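Side-chain contacts in leucyl-trna synthetase (Plasmodium knowlesi, PDB 5FOF), which is the editing domain of the cytosolic enzyme that charges tRNA(Leu) with leucine, and probably hydrolyses wrongly charged tRNA: residues N310-K313 against L314-Y318; E45-E48 against I49-N53; Y266-M270 against E271-S275. One frame throughout, in Å; residues are numbered along the deposited sequence.

In the fold
All three contacts are local, each made between side chains and peptide groups a few residues apart in the chain. Interactions 1 and 2 lie within single helices, 308-321 and 43-55, on opposite sides of the centre of the chain, their centres 36 Å apart. Interaction 3 ends helix 263-270 and starts the loop toward helix 281-295; its nearest atoms are about 14 Å from those of interaction 1 and about 26 Å from those of interaction 2, so none touches another. Their centres lie 18 to 24 Å from the centre of the chain, and all three are packing contacts, two within helices and one at a helix end.

Interaction 1. Residues N310-K313 against L314-Y318; sequences NCRK and LVKQY
Cys311 O receives the N-H of Val315 at 2.8 Å, the shortest of the i to i+4 bonds in this part of the helix. On the same face of the helix Cys311 SG touches Val315 CG2 at 3.8 Å: SG is anti to the backbone N (chi1 168°) and therefore runs forward, toward the residue one turn on. The next peptide bond joins Lys316 N to Arg312 O (3.0 Å). Outside this bond the side chains of Arg312 and Lys316 lie side by side and point the same way, meeting loosely through Arg312 CG and Lys316 CD at 4.1 Å. Their like charges stay well apart and each finds a carboxylate, Glu87 for Arg312 and Glu32 for Lys316. Lys313, extended, passes across Gln317, with CE 3.7 Å from NE2, while Gln317 CG packs on Lys313 O at 3.3 Å. This part of helix 308-321 is mostly at the surface. Its Cys311, Leu314 and Val315 side rests on Tyr303 in a loop, and Arg312 reaches Tyr289 OH, which joins it to helix 281-295.

Interaction 2. Residues E45-E48 against I49-N53; sequences EFYE and IYLRN
Leu51 lies over one face of the Tyr47 ring, and this is where the contact is tight, although it lies at the surface. Its CG stands 4.0 Å from the ring centroid in a CH-pi contact, 25° off the normal and displaced toward the rim. Leu51 CD2 presses on Tyr47 CZ at 3.3 Å. The torsions bring them together: Tyr47 CG is anti to the backbone N, which sends the ring forward along the helix, whereas Leu51 CG takes the position beside its own N and leans back over it. The Tyr50 ring is nearly parallel to that of Tyr47, the planes 18° apart, but slid so far that the two barely overlap. They touch most closely at Tyr50 CD2 and Tyr47 CE1, 3.8 Å apart. Beneath them the helix bond from Leu51 N to Tyr47 O measures 3.0 Å. On the buried side Ile49 turns its CD1 back onto Glu45 O at 3.5 Å, and Phe46 and Tyr50 both pack against Phe72, with Leu182 covering Phe46 and Ile49.

The Glu48-Arg52 side is also exposed, but it is joined more sparsely, through a single pair of atoms. Glu48 OE2 and Arg52 NH2 form a salt bridge of 2.6 Å. The oxygen comes to the edge of the guanidinium, near its plane, but the carboxylate stands 81° to that plane, so the pair does not meet as a two-pronged fork. The NH1 branch of Arg52 pairs with Glu178, which also accepts a bond from Asn53 ND2. One guanidinium thus bridges two carboxylates, probably easing the repulsion between them and helping both glutamates stay ionised, while linking helix 43-55 to helix 176-179.

Interaction 3. Residues Y266-M270 against E271-S275; sequences YFYEM and EKISS
Ile273 packs back on Tyr268, five residues earlier, where the chain leaves its helix. Tyr268 CG is anti to the backbone N (chi1 174°), and the ring stands out from the side of the helix, where CD1 lies 3.6 Å from Ile273 CB. The carbonyl of Ile273 sits over one face of that ring, O being 3.5 Å above the plane and displaced toward the rim. Ile273 keeps CG1 beside its own N and turns CG2 toward the CD1-CE1 side of the tyrosine.

A Schellman motif makes this meeting possible. Lys272, at positive phi (33°), is the C-prime residue and turns the chain off the helix axis, so that Ile273 N bonds Tyr268 O at 3.1 Å, nearly in line with the carbonyl, and Lys272 N bonds Glu269 O from well above the carbonyl plane. One residue back, Glu271 N still makes the helical bond to Phe267 O (3.0 Å). Glu271 bends at chi2 (-85°), and its CG rests on Phe267 O at 3.4 Å. Met270, bent at chi2 and chi3, runs beside it, its methyl end near the carboxylate.

Around the turn, Tyr268 leans on helix 219-230, its ring meeting that of Tyr222 and touching Ala223 and Gln226, while Glu271 and Ile273 pack on Val284 of helix 281-295, the helix that the loop leads into.

Interaction 1. Residues N310-K313 against L314-Y318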
ATOM      1  N   ASN A 310     -12.063  17.656  -4.985  1.00 52.97           N
ATOM      2  CA  ASN A 310     -13.060  17.187  -5.945  1.00 54.43           C
ATOM      3  C   ASN A 310     -12.569  15.925  -6.675  1.00 51.26           C
ATOM      4  O   ASN A 310     -13.322  14.987  -6.860  1.00 48.83           O
ATOM      5  CB  ASN A 310     -13.433  18.295  -6.942  1.00 55.88           C
ATOM      6  CG  ASN A 310     -14.139  19.488  -6.279  1.00 57.94           C
ATOM      7  OD1 ASN A 310     -14.783  19.357  -5.237  1.00 57.49           O
ATOM      8  ND2 ASN A 310     -14.034  20.661  -6.909  1.00 55.31           N
ATOM      9  N   CYS A 311     -11.307  15.914  -7.089  1.00 49.79           N
ATOM     10  CA  CYS A 311     -10.747  14.787  -7.836  1.00 50.41           C
ATOM     11  C   CYS A 311     -10.663  13.538  -6.943  1.00 52.06           C
ATOM     12  O   CYS A 311     -11.187  12.471  -7.301  1.00 48.39           O
ATOM     13  CB  CYS A 311      -9.371  15.156  -8.400  1.00 49.18           C
ATOM     14  SG  CYS A 311      -8.416  13.768  -9.040  1.00 51.93           S
ATOM     15  N   ARG A 312     -10.030  13.699  -5.777  1.00 49.00           N
ATOM     16  CA  ARG A 312      -9.897  12.631  -4.768  1.00 47.40           C
ATOM     17  C   ARG A 312     -11.151  11.800  -4.639  1.00 42.18           C
ATOM     18  O   ARG A 312     -11.086  10.578  -4.679  1.00 40.80           O
ATOM     19  CB  ARG A 312      -9.552  13.224  -3.395  1.00 45.08           C
ATOM     20  CG  ARG A 312      -9.352  12.206  -2.290  1.00 42.51           C
ATOM     21  CD  ARG A 312      -8.751  12.857  -1.063  1.00 41.61           C
ATOM     22  NE  ARG A 312      -7.397  13.344  -1.321  1.00 40.41           N
ATOM     23  CZ  ARG A 312      -6.669  14.037  -0.452  1.00 37.95           C
ATOM     24  NH1 ARG A 312      -7.136  14.309   0.764  1.00 42.13           N
ATOM     25  NH2 ARG A 312      -5.460  14.449  -0.789  1.00 38.20           N
ATOM     26  N   LYS A 313     -12.279  12.480  -4.516  1.00 42.19           N
ATOM     27  CA  LYS A 313     -13.583  11.822  -4.382  1.00 47.45           C
ATOM     28  C   LYS A 313     -13.947  11.013  -5.624  1.00 47.47           C
ATOM     29  O   LYS A 313     -14.497   9.918  -5.509  1.00 51.28           O
ATOM     30  CB  LYS A 313     -14.695  12.847  -4.101  1.00 49.56           C
ATOM     31  CG  LYS A 313     -15.970  12.240  -3.550  1.00 54.23           C
ATOM     32  CD  LYS A 313     -17.189  13.142  -3.690  1.00 59.57           C
ATOM     33  CE  LYS A 313     -18.422  12.378  -3.215  1.00 67.31           C
ATOM     34  NZ  LYS A 313     -19.697  13.143  -3.302  1.00 71.09           N
ATOM     35  N   LEU A 314     -13.656  11.566  -6.798  1.00 46.59           N
ATOM     36  CA  LEU A 314     -13.914  10.889  -8.066  1.00 47.48           C
ATOM     37  C   LEU A 314     -13.051   9.636  -8.226  1.00 45.31           C
ATOM     38  O   LEU A 314     -13.537   8.590  -8.686  1.00 41.46           O
ATOM     39  CB  LEU A 314     -13.741  11.857  -9.254  1.00 48.76           C
ATOM     40  CG  LEU A 314     -14.759  13.026  -9.302  1.00 52.22           C
ATOM     41  CD1 LEU A 314     -14.409  14.016 -10.401  1.00 55.18           C
ATOM     42  CD2 LEU A 314     -16.204  12.572  -9.470  1.00 50.92           C
ATOM     43  N   VAL A 315     -11.787   9.739  -7.818  1.00 45.99           N
ATOM     44  CA  VAL A 315     -10.845   8.616  -7.911  1.00 45.04           C
ATOM     45  C   VAL A 315     -11.272   7.474  -6.982  1.00 46.85           C
ATOM     46  O   VAL A 315     -11.210   6.313  -7.379  1.00 46.68           O
ATOM     47  CB  VAL A 315      -9.381   9.051  -7.634  1.00 42.57           C
ATOM     48  CG1 VAL A 315      -8.437   7.853  -7.611  1.00 41.89           C
ATOM     49  CG2 VAL A 315      -8.911  10.024  -8.697  1.00 42.36           C
ATOM     50  N   LYS A 316     -11.712   7.809  -5.767  1.00 48.12           N
ATOM     51  CA  LYS A 316     -12.171   6.793  -4.807  1.00 49.41           C
ATOM     52  C   LYS A 316     -13.420   6.074  -5.323  1.00 52.03           C
ATOM     53  O   LYS A 316     -13.538   4.850  -5.160  1.00 53.75           O
ATOM     54  CB  LYS A 316     -12.408   7.394  -3.408  1.00 47.02           C
ATOM     55  CG  LYS A 316     -11.108   7.735  -2.685  1.00 47.12           C
ATOM     56  CD  LYS A 316     -11.302   8.677  -1.508  1.00 46.01           C
ATOM     57  CE  LYS A 316     -12.124   8.049  -0.409  1.00 46.17           C
ATOM     58  NZ  LYS A 316     -11.936   8.797   0.860  1.00 47.70           N
ATOM     59  N   GLN A 317     -14.320   6.835  -5.955  1.00 51.76           N
ATOM     60  CA  GLN A 317     -15.512   6.287  -6.631  1.00 52.03           C
ATOM     61  C   GLN A 317     -15.096   5.349  -7.764  1.00 49.10           C
ATOM     62  O   GLN A 317     -15.662   4.271  -7.908  1.00 47.57           O
ATOM     63  CB  GLN A 317     -16.437   7.408  -7.167  1.00 51.37           C
ATOM     64  CG  GLN A 317     -17.225   8.152  -6.085  1.00 53.65           C
ATOM     65  CD  GLN A 317     -18.030   9.354  -6.600  1.00 54.05           C
ATOM     66  OE1 GLN A 317     -17.777   9.886  -7.680  1.00 57.46           O
ATOM     67  NE2 GLN A 317     -18.999   9.786  -5.812  1.00 52.01           N
ATOM     68  N   TYR A 318     -14.097   5.765  -8.543  1.00 48.40           N
ATOM     69  CA  TYR A 318     -13.542   4.940  -9.609  1.00 49.50           C
ATOM     70  C   TYR A 318     -12.908   3.661  -9.027  1.00 50.74           C
ATOM     71  O   TYR A 318     -13.172   2.550  -9.504  1.00 53.46           O
ATOM     72  CB  TYR A 318     -12.529   5.749 -10.447  1.00 53.81           C
ATOM     73  CG  TYR A 318     -11.800   4.935 -11.501  1.00 57.34           C
ATOM     74  CD1 TYR A 318     -10.734   4.095 -11.151  1.00 56.57           C
ATOM     75  CD2 TYR A 318     -12.174   5.000 -12.849  1.00 59.12           C
ATOM     76  CE1 TYR A 318     -10.086   3.330 -12.103  1.00 58.87           C
ATOM     77  CE2 TYR A 318     -11.519   4.240 -13.813  1.00 58.08           C
ATOM     78  CZ  TYR A 318     -10.482   3.404 -13.430  1.00 58.16           C
ATOM     79  OH  TYR A 318      -9.810   2.651 -14.357  1.00 59.06           O
TER

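Interaction 2. Residues E45-E48 against I49-N53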
ATOM      1  N   GLU A  45       7.903 -15.798  -8.253  1.00 45.98           N
ATOM      2  CA  GLU A  45       8.764 -14.945  -7.426  1.00 49.28           C
ATOM      3  C   GLU A  45       8.222 -14.790  -5.991  1.00 48.86           C
ATOM      4  O   GLU A  45       9.001 -14.793  -5.043  1.00 49.80           O
ATOM      5  CB  GLU A  45       9.033 -13.592  -8.096  1.00 52.46           C
ATOM      6  CG  GLU A  45      10.073 -13.699  -9.216  1.00 57.23           C
ATOM      7  CD  GLU A  45      10.121 -12.510 -10.172  1.00 66.42           C
ATOM      8  OE1 GLU A  45       9.068 -11.866 -10.431  1.00 68.70           O
ATOM      9  OE2 GLU A  45      11.236 -12.236 -10.693  1.00 65.51           O
ATOM     10  N   PHE A  46       6.902 -14.721  -5.822  1.00 49.14           N
ATOM     11  CA  PHE A  46       6.333 -14.705  -4.476  1.00 48.71           C
ATOM     12  C   PHE A  46       6.426 -16.084  -3.828  1.00 51.02           C
ATOM     13  O   PHE A  46       6.732 -16.194  -2.635  1.00 52.50           O
ATOM     14  CB  PHE A  46       4.889 -14.204  -4.461  1.00 47.85           C
ATOM     15  CG  PHE A  46       4.299 -14.151  -3.079  1.00 48.43           C
ATOM     16  CD1 PHE A  46       4.635 -13.118  -2.201  1.00 48.12           C
ATOM     17  CD2 PHE A  46       3.457 -15.153  -2.627  1.00 49.69           C
ATOM     18  CE1 PHE A  46       4.115 -13.070  -0.917  1.00 45.53           C
ATOM     19  CE2 PHE A  46       2.936 -15.111  -1.334  1.00 49.38           C
ATOM     20  CZ  PHE A  46       3.266 -14.069  -0.482  1.00 45.20           C
ATOM     21  N   TYR A  47       6.158 -17.133  -4.607  1.00 54.08           N
ATOM     22  CA  TYR A  47       6.247 -18.508  -4.099  1.00 51.24           C
ATOM     23  C   TYR A  47       7.656 -18.870  -3.632  1.00 49.27           C
ATOM     24  O   TYR A  47       7.806 -19.567  -2.633  1.00 50.96           O
ATOM     25  CB  TYR A  47       5.766 -19.530  -5.125  1.00 49.57           C
ATOM     26  CG  TYR A  47       5.652 -20.905  -4.528  1.00 48.37           C
ATOM     27  CD1 TYR A  47       4.766 -21.151  -3.498  1.00 48.59           C
ATOM     28  CD2 TYR A  47       6.453 -21.959  -4.966  1.00 51.59           C
ATOM     29  CE1 TYR A  47       4.647 -22.409  -2.924  1.00 48.45           C
ATOM     30  CE2 TYR A  47       6.343 -23.224  -4.396  1.00 49.50           C
ATOM     31  CZ  TYR A  47       5.442 -23.441  -3.370  1.00 46.38           C
ATOM     32  OH  TYR A  47       5.324 -24.676  -2.776  1.00 46.37           O
ATOM     33  N   GLU A  48       8.679 -18.389  -4.328  1.00 47.71           N
ATOM     34  CA  GLU A  48      10.042 -18.605  -3.864  1.00 51.16           C
ATOM     35  C   GLU A  48      10.158 -18.128  -2.431  1.00 50.33           C
ATOM     36  O   GLU A  48      10.532 -18.911  -1.549  1.00 48.09           O
ATOM     37  CB  GLU A  48      11.074 -17.893  -4.730  1.00 54.01           C
ATOM     38  CG  GLU A  48      12.503 -18.251  -4.340  1.00 59.10           C
ATOM     39  CD  GLU A  48      13.522 -17.294  -4.913  1.00 64.72           C
ATOM     40  OE1 GLU A  48      13.364 -16.880  -6.092  1.00 62.75           O
ATOM     41  OE2 GLU A  48      14.480 -16.959  -4.178  1.00 69.11           O
ATOM     42  N   ILE A  49       9.799 -16.856  -2.226  1.00 49.46           N
ATOM     43  CA  ILE A  49       9.832 -16.203  -0.911  1.00 48.29           C
ATOM     44  C   ILE A  49       9.066 -17.037   0.120  1.00 45.25           C
ATOM     45  O   ILE A  49       9.520 -17.201   1.241  1.00 47.34           O
ATOM     46  CB  ILE A  49       9.293 -14.734  -0.982  1.00 49.66           C
ATOM     47  CG1 ILE A  49      10.279 -13.839  -1.736  1.00 49.83           C
ATOM     48  CG2 ILE A  49       9.042 -14.126   0.403  1.00 48.70           C
ATOM     49  CD1 ILE A  49       9.630 -12.635  -2.392  1.00 49.97           C
ATOM     50  N   TYR A  50       7.921 -17.576  -0.267  1.00 44.13           N
ATOM     51  CA  TYR A  50       7.135 -18.383   0.646  1.00 45.57           C
ATOM     52  C   TYR A  50       7.880 -19.650   1.103  1.00 49.88           C
ATOM     53  O   TYR A  50       7.817 -19.991   2.283  1.00 49.23           O
ATOM     54  CB  TYR A  50       5.787 -18.733   0.016  1.00 45.53           C
ATOM     55  CG  TYR A  50       4.948 -19.685   0.843  1.00 47.72           C
ATOM     56  CD1 TYR A  50       4.069 -19.213   1.819  1.00 48.03           C
ATOM     57  CD2 TYR A  50       5.026 -21.071   0.641  1.00 50.62           C
ATOM     58  CE1 TYR A  50       3.293 -20.093   2.571  1.00 48.44           C
ATOM     59  CE2 TYR A  50       4.252 -21.955   1.389  1.00 50.60           C
ATOM     60  CZ  TYR A  50       3.396 -21.460   2.347  1.00 48.73           C
ATOM     61  OH  TYR A  50       2.643 -22.331   3.067  1.00 51.73           O
ATOM     62  N   LEU A  51       8.568 -20.335   0.174  1.00 52.63           N
ATOM     63  CA  LEU A  51       9.301 -21.586   0.470  1.00 51.93           C
ATOM     64  C   LEU A  51      10.472 -21.337   1.384  1.00 52.23           C
ATOM     65  O   LEU A  51      10.688 -22.085   2.339  1.00 58.54           O
ATOM     66  CB  LEU A  51       9.847 -22.244  -0.798  1.00 53.63           C
ATOM     67  CG  LEU A  51       8.850 -22.779  -1.823  1.00 56.95           C
ATOM     68  CD1 LEU A  51       9.625 -23.320  -3.012  1.00 60.88           C
ATOM     69  CD2 LEU A  51       7.936 -23.841  -1.228  1.00 59.40           C
ATOM     70  N   ARG A  52      11.238 -20.302   1.076  1.00 51.44           N
ATOM     71  CA  ARG A  52      12.332 -19.886   1.937  1.00 57.88           C
ATOM     72  C   ARG A  52      11.839 -19.585   3.364  1.00 61.66           C
ATOM     73  O   ARG A  52      12.437 -20.057   4.328  1.00 63.35           O
ATOM     74  CB  ARG A  52      13.052 -18.673   1.344  1.00 61.27           C
ATOM     75  CG  ARG A  52      14.337 -18.285   2.065  1.00 65.42           C
ATOM     76  CD  ARG A  52      14.780 -16.878   1.696  1.00 67.99           C
ATOM     77  NE  ARG A  52      14.893 -16.695   0.239  1.00 67.27           N
ATOM     78  CZ  ARG A  52      14.240 -15.792  -0.506  1.00 65.09           C
ATOM     79  NH1 ARG A  52      13.386 -14.924   0.031  1.00 61.96           N
ATOM     80  NH2 ARG A  52      14.459 -15.750  -1.826  1.00 63.26           N
ATOM     81  N   ASN A  53      10.743 -18.839   3.502  1.00 65.62           N
ATOM     82  CA  ASN A  53      10.243 -18.471   4.841  1.00 71.26           C
ATOM     83  C   ASN A  53       9.335 -19.519   5.504  1.00 77.70           C
ATOM     84  O   ASN A  53       9.012 -19.390   6.688  1.00 78.67           O
ATOM     85  CB  ASN A  53       9.601 -17.073   4.834  1.00 68.55           C
ATOM     86  CG  ASN A  53      10.641 -15.958   4.831  1.00 72.35           C
ATOM     87  OD1 ASN A  53      11.029 -15.458   5.890  1.00 75.86           O
ATOM     88  ND2 ASN A  53      11.109 -15.572   3.637  1.00 67.68           N
TER

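Interaction 3. Residues Y266-M270 against E271-S275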
ATOM      1  N   TYR A 266      10.329  19.946  -5.150  1.00 68.90           N
ATOM      2  CA  TYR A 266      10.509  21.376  -4.876  1.00 74.40           C
ATOM      3  C   TYR A 266      10.605  21.700  -3.374  1.00 73.19           C
ATOM      4  O   TYR A 266      11.404  22.546  -2.981  1.00 79.37           O
ATOM      5  CB  TYR A 266       9.374  22.170  -5.539  1.00 76.18           C
ATOM      6  CG  TYR A 266       9.470  23.680  -5.430  1.00 79.84           C
ATOM      7  CD1 TYR A 266       9.005  24.352  -4.283  1.00 80.81           C
ATOM      8  CD2 TYR A 266       9.983  24.446  -6.481  1.00 76.12           C
ATOM      9  CE1 TYR A 266       9.068  25.735  -4.181  1.00 75.75           C
ATOM     10  CE2 TYR A 266      10.045  25.829  -6.386  1.00 77.29           C
ATOM     11  CZ  TYR A 266       9.585  26.465  -5.235  1.00 76.58           C
ATOM     12  OH  TYR A 266       9.640  27.830  -5.131  1.00 78.49           O
ATOM     13  N   PHE A 267       9.800  21.028  -2.552  1.00 66.70           N
ATOM     14  CA  PHE A 267       9.820  21.229  -1.097  1.00 63.23           C
ATOM     15  C   PHE A 267      10.975  20.495  -0.384  1.00 60.30           C
ATOM     16  O   PHE A 267      11.497  20.991   0.613  1.00 62.17           O
ATOM     17  CB  PHE A 267       8.455  20.876  -0.485  1.00 60.77           C
ATOM     18  CG  PHE A 267       7.410  21.932  -0.707  1.00 58.50           C
ATOM     19  CD1 PHE A 267       6.801  22.075  -1.934  1.00 58.47           C
ATOM     20  CD2 PHE A 267       7.045  22.801   0.319  1.00 66.17           C
ATOM     21  CE1 PHE A 267       5.844  23.051  -2.142  1.00 59.92           C
ATOM     22  CE2 PHE A 267       6.081  23.783   0.117  1.00 62.76           C
ATOM     23  CZ  PHE A 267       5.486  23.911  -1.119  1.00 58.28           C
ATOM     24  N   TYR A 268      11.370  19.329  -0.887  1.00 57.45           N
ATOM     25  CA  TYR A 268      12.619  18.656  -0.449  1.00 59.98           C
ATOM     26  C   TYR A 268      13.876  19.528  -0.594  1.00 65.79           C
ATOM     27  O   TYR A 268      14.731  19.522   0.284  1.00 66.58           O
ATOM     28  CB  TYR A 268      12.816  17.370  -1.252  1.00 53.73           C
ATOM     29  CG  TYR A 268      14.107  16.610  -1.039  1.00 48.18           C
ATOM     30  CD1 TYR A 268      14.194  15.608  -0.083  1.00 47.22           C
ATOM     31  CD2 TYR A 268      15.214  16.832  -1.860  1.00 49.54           C
ATOM     32  CE1 TYR A 268      15.364  14.888   0.098  1.00 47.65           C
ATOM     33  CE2 TYR A 268      16.391  16.116  -1.701  1.00 46.61           C
ATOM     34  CZ  TYR A 268      16.467  15.144  -0.726  1.00 48.27           C
ATOM     35  OH  TYR A 268      17.635  14.417  -0.590  1.00 50.43           O
ATOM     36  N   GLU A 269      13.988  20.251  -1.711  1.00 71.60           N
ATOM     37  CA  GLU A 269      15.148  21.114  -1.975  1.00 70.86           C
ATOM     38  C   GLU A 269      15.079  22.421  -1.192  1.00 66.78           C
ATOM     39  O   GLU A 269      16.064  22.813  -0.576  1.00 65.39           O
ATOM     40  CB  GLU A 269      15.277  21.423  -3.471  1.00 72.24           C
ATOM     41  CG  GLU A 269      15.703  20.237  -4.327  1.00 73.93           C
ATOM     42  CD  GLU A 269      15.848  20.586  -5.801  1.00 73.70           C
ATOM     43  OE1 GLU A 269      15.688  21.766  -6.183  1.00 73.54           O
ATOM     44  OE2 GLU A 269      16.129  19.668  -6.591  1.00 73.43           O
ATOM     45  N   MET A 270      13.921  23.077  -1.225  1.00 67.02           N
ATOM     46  CA  MET A 270      13.694  24.362  -0.541  1.00 75.78           C
ATOM     47  C   MET A 270      13.752  24.271   0.994  1.00 77.45           C
ATOM     48  O   MET A 270      14.024  25.271   1.651  1.00 81.98           O
ATOM     49  CB  MET A 270      12.339  24.963  -0.958  1.00 84.64           C
ATOM     50  CG  MET A 270      12.148  26.452  -0.677  1.00 91.80           C
ATOM     51  SD  MET A 270      10.443  26.917  -0.269  1.00107.20           S
ATOM     52  CE  MET A 270      10.231  26.229   1.375  1.00100.62           C
ATOM     53  N   GLU A 271      13.486  23.094   1.563  1.00 76.86           N
ATOM     54  CA  GLU A 271      13.655  22.863   3.005  1.00 76.37           C
ATOM     55  C   GLU A 271      14.927  22.033   3.313  1.00 77.82           C
ATOM     56  O   GLU A 271      15.020  21.395   4.371  1.00 79.42           O
ATOM     57  CB  GLU A 271      12.397  22.187   3.573  1.00 75.28           C
ATOM     58  CG  GLU A 271      11.102  22.982   3.380  1.00 76.59           C
ATOM     59  CD  GLU A 271      10.826  24.034   4.459  1.00 79.15           C
ATOM     60  OE1 GLU A 271      11.507  24.051   5.513  1.00 80.43           O
ATOM     61  OE2 GLU A 271       9.894  24.846   4.254  1.00 75.68           O
ATOM     62  N   LYS A 272      15.892  22.049   2.386  1.00 77.90           N
ATOM     63  CA  LYS A 272      17.211  21.386   2.517  1.00 78.08           C
ATOM     64  C   LYS A 272      17.203  20.085   3.324  1.00 74.67           C
ATOM     65  O   LYS A 272      17.945  19.917   4.293  1.00 76.92           O
ATOM     66  CB  LYS A 272      18.254  22.373   3.060  1.00 83.26           C
ATOM     67  CG  LYS A 272      18.147  23.750   2.420  1.00 90.70           C
ATOM     68  CD  LYS A 272      19.437  24.541   2.490  1.00 96.03           C
ATOM     69  CE  LYS A 272      19.216  25.953   1.972  1.00101.09           C
ATOM     70  NZ  LYS A 272      20.395  26.428   1.204  1.00104.08           N
ATOM     71  N   ILE A 273      16.345  19.170   2.894  1.00 71.64           N
ATOM     72  CA  ILE A 273      16.253  17.840   3.480  1.00 71.25           C
ATOM     73  C   ILE A 273      17.463  17.053   2.966  1.00 70.05           C
ATOM     74  O   ILE A 273      17.812  17.154   1.787  1.00 66.86           O
ATOM     75  CB  ILE A 273      14.928  17.121   3.096  1.00 68.50           C
ATOM     76  CG1 ILE A 273      13.675  17.947   3.475  1.00 68.05           C
ATOM     77  CG2 ILE A 273      14.855  15.741   3.738  1.00 66.27           C
ATOM     78  CD1 ILE A 273      13.347  17.982   4.959  1.00 66.95           C
ATOM     79  N   SER A 274      18.115  16.322   3.868  1.00 70.51           N
ATOM     80  CA  SER A 274      19.314  15.527   3.567  1.00 74.35           C
ATOM     81  C   SER A 274      19.086  14.016   3.673  1.00 72.88           C
ATOM     82  O   SER A 274      19.975  13.228   3.311  1.00 70.44           O
ATOM     83  CB  SER A 274      20.439  15.895   4.548  1.00 77.28           C
ATOM     84  OG  SER A 274      20.746  17.277   4.497  1.00 81.10           O
ATOM     85  N   SER A 275      17.921  13.622   4.192  1.00 68.52           N
ATOM     86  CA  SER A 275      17.628  12.230   4.545  1.00 65.21           C
ATOM     87  C   SER A 275      16.121  12.073   4.748  1.00 60.59           C
ATOM     88  O   SER A 275      15.459  13.020   5.160  1.00 59.20           O
ATOM     89  CB  SER A 275      18.381  11.858   5.831  1.00 63.92           C
ATOM     90  OG  SER A 275      18.173  10.515   6.211  1.00 63.74           O
TER